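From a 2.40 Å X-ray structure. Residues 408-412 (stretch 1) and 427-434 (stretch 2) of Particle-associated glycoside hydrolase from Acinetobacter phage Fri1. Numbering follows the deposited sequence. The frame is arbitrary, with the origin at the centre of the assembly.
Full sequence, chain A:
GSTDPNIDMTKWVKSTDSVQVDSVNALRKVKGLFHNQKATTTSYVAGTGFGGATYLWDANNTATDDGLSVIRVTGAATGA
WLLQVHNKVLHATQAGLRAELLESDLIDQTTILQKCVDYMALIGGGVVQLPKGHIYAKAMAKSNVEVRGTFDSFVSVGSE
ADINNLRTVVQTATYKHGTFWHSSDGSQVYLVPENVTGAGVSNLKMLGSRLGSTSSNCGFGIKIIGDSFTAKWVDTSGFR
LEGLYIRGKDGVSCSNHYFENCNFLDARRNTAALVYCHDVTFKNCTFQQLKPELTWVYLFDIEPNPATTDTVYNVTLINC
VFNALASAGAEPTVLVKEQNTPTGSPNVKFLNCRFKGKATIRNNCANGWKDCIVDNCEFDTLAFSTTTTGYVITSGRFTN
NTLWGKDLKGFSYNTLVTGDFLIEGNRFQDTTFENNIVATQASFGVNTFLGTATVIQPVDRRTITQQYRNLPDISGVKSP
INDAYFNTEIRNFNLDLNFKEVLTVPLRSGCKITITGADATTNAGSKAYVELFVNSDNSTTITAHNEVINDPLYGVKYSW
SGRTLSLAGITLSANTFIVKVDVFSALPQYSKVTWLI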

# COMPACT_ATOMS: atom_id res chain seq x y z
N LEU A 408 -10.90 -14.09 25.36
CA LEU A 408 -11.83 -15.00 24.71
C LEU A 408 -11.14 -15.79 23.60
O LEU A 408 -10.24 -15.29 22.91
N LYS A 409 -11.56 -17.04 23.43
CA LYS A 409 -10.92 -17.96 22.50
C LYS A 409 -11.57 -18.02 21.12
O LYS A 409 -11.06 -18.72 20.25
N GLY A 410 -12.68 -17.33 20.90
CA GLY A 410 -13.38 -17.41 19.64
C GLY A 410 -12.76 -16.54 18.56
O GLY A 410 -11.92 -15.67 18.80
N PHE A 411 -13.18 -16.79 17.32
CA PHE A 411 -12.76 -15.91 16.24
C PHE A 411 -13.59 -14.64 16.22
O PHE A 411 -13.06 -13.54 15.98
N SER A 412 -14.89 -14.76 16.47
CA SER A 412 -15.79 -13.62 16.37
C SER A 412 -17.01 -13.92 17.21
O SER A 412 -17.25 -15.05 17.63
N ARG A 427 -2.26 -16.80 12.15
CA ARG A 427 -1.86 -17.68 13.25
C ARG A 427 -2.98 -17.70 14.28
O ARG A 427 -3.26 -16.69 14.93
N PHE A 428 -3.58 -18.87 14.46
CA PHE A 428 -4.71 -19.04 15.36
C PHE A 428 -4.23 -19.78 16.61
O PHE A 428 -4.05 -21.00 16.59
N GLN A 429 -3.99 -19.03 17.68
CA GLN A 429 -3.59 -19.63 18.95
C GLN A 429 -4.84 -19.91 19.76
O GLN A 429 -5.48 -18.97 20.25
N ASP A 430 -5.18 -21.19 19.89
CA ASP A 430 -6.34 -21.69 20.64
C ASP A 430 -7.66 -21.20 20.06
O ASP A 430 -8.70 -21.34 20.72
N THR A 431 -7.66 -20.62 18.86
CA THR A 431 -8.88 -20.06 18.28
C THR A 431 -9.89 -21.16 17.98
O THR A 431 -9.58 -22.11 17.24
N THR A 432 -11.08 -21.05 18.55
CA THR A 432 -12.15 -22.01 18.27
C THR A 432 -13.16 -21.42 17.29
O THR A 432 -13.59 -20.27 17.45
N PHE A 433 -13.52 -22.21 16.28
CA PHE A 433 -14.61 -21.90 15.37
C PHE A 433 -15.82 -22.79 15.64
O PHE A 433 -16.71 -22.88 14.79
N GLU A 434 -15.86 -23.46 16.79
CA GLU A 434 -17.00 -24.29 17.15
C GLU A 434 -18.28 -23.46 17.21
O GLU A 434 -18.34 -22.44 17.90

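The two stretches meet at a single backbone bridge, Gly410 with Thr432, and their side chains sort around it into a polar end and an aromatic end. The amide Thr432 N donates to Lys409 O at 2.9 Å with a nearly straight geometry. The same carbonyl also takes a CA-H...O contact, Thr431 CA to Lys409 O at 3.2 Å.

At the polar end, Lys409 leaves the backbone sideways. Its chi1 and chi2 are both m, and chi3 and chi4 are both t. The two m turns swing the chain across to stretch 2, and the extended outer half carries the amine to Asp430. Lys409 NZ forms a salt bridge with Asp430 OD2 at 3.1 Å. Asp430 points toward stretch 1, with chi1 m and a positive phi of 62°. Its other oxygen, OD1, is satisfied elsewhere in the structure.

At the aromatic end, Phe411 points toward stretch 2 and is buried. Its chi1 is t and its chi2 is 85°. This places Phe411 CD1 3.9 Å from Phe428 CE1, while Phe411 CB lies over one face of the Phe433 ring, 3.4 Å from Phe433 CE1. The Phe411 and Phe433 rings are near parallel, at 26°, but slid apart; their centroids are 5.0 Å apart and they barely overlap. Phe433 starts sideways, and chi1 m brings its ring end nearer. Phe428, also m, points toward stretch 1.

Thr431 is m and buried. Its methyl fills space beside Phe411, with Thr431 CG2 3.9 Å from Phe411 CB. Thr432 is t. Thr432 CG2 lies 4.1 Å from Lys409 CB, and Thr432 OG1 accepts from Glu434 N at 3.1 Å within the stretch.

One water joins the backbones beyond the bridge. The water O accepts from Phe411 N at 3.0 Å and donates to Thr432 O at 2.8 Å.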

# COMPACT_ATOMS: atom_id res chain seq x y z
CB LEU A 408 -13.04 -14.25 24.15
CG LEU A 408 -13.90 -13.57 25.22
CD1 LEU A 408 -15.11 -12.87 24.60
CD2 LEU A 408 -14.33 -14.57 26.29
CB LYS A 409 -10.92 -19.37 23.10
CG LYS A 409 -10.27 -19.47 24.48
CD LYS A 409 -8.77 -19.33 24.37
CE LYS A 409 -8.08 -19.60 25.69
NZ LYS A 409 -6.60 -19.58 25.52
CB PHE A 411 -12.84 -16.63 14.89
CG PHE A 411 -12.61 -15.73 13.70
CD1 PHE A 411 -11.33 -15.45 13.27
CD2 PHE A 411 -13.69 -15.19 13.01
CE1 PHE A 411 -11.12 -14.64 12.18
CE2 PHE A 411 -13.48 -14.37 11.92
CZ PHE A 411 -12.20 -14.09 11.50
CB SER A 412 -16.18 -13.34 14.91
OG SER A 412 -16.83 -14.46 14.34
CB ARG A 427 -0.55 -17.23 13.88
CG ARG A 427 0.61 -17.39 12.96
CD ARG A 427 1.80 -17.85 13.75
NE ARG A 427 2.06 -16.93 14.84
CZ ARG A 427 3.24 -16.83 15.44
NH1 ARG A 427 4.25 -17.60 15.04
NH2 ARG A 427 3.41 -15.95 16.42
CB PHE A 428 -5.85 -19.80 14.66
CG PHE A 428 -6.52 -19.02 13.55
CD1 PHE A 428 -7.19 -17.84 13.82
CD2 PHE A 428 -6.51 -19.49 12.25
CE1 PHE A 428 -7.82 -17.13 12.79
CE2 PHE A 428 -7.13 -18.79 11.22
CZ PHE A 428 -7.79 -17.61 11.49
CB GLN A 429 -2.62 -18.76 19.74
CG GLN A 429 -2.10 -19.47 20.98
CD GLN A 429 -0.99 -18.73 21.68
OE1 GLN A 429 0.16 -19.17 21.68
NE2 GLN A 429 -1.33 -17.61 22.30
CB ASP A 430 -6.28 -21.32 22.13
CG ASP A 430 -5.12 -21.97 22.88
OD1 ASP A 430 -4.72 -23.10 22.54
OD2 ASP A 430 -4.64 -21.37 23.87
CB THR A 431 -8.56 -19.30 17.00
OG1 THR A 431 -7.44 -18.44 17.21
CG2 THR A 431 -9.77 -18.46 16.57
CB THR A 432 -12.86 -22.44 19.55
OG1 THR A 432 -14.00 -23.24 19.21
CG2 THR A 432 -13.32 -21.22 20.36
CB PHE A 433 -14.15 -22.06 13.91
CG PHE A 433 -13.29 -20.92 13.40
CD1 PHE A 433 -13.86 -19.81 12.76
CD2 PHE A 433 -11.89 -20.98 13.51
CE1 PHE A 433 -13.06 -18.78 12.28
CE2 PHE A 433 -11.10 -19.95 13.02
CZ PHE A 433 -11.68 -18.84 12.41
CB GLU A 434 -16.76 -25.00 18.49
CG GLU A 434 -17.90 -25.95 18.91
CD GLU A 434 -17.69 -26.63 20.27
OE1 GLU A 434 -16.77 -26.24 21.02
OE2 GLU A 434 -18.46 -27.57 20.60
O HOH W 1 -15.63 -18.44 16.97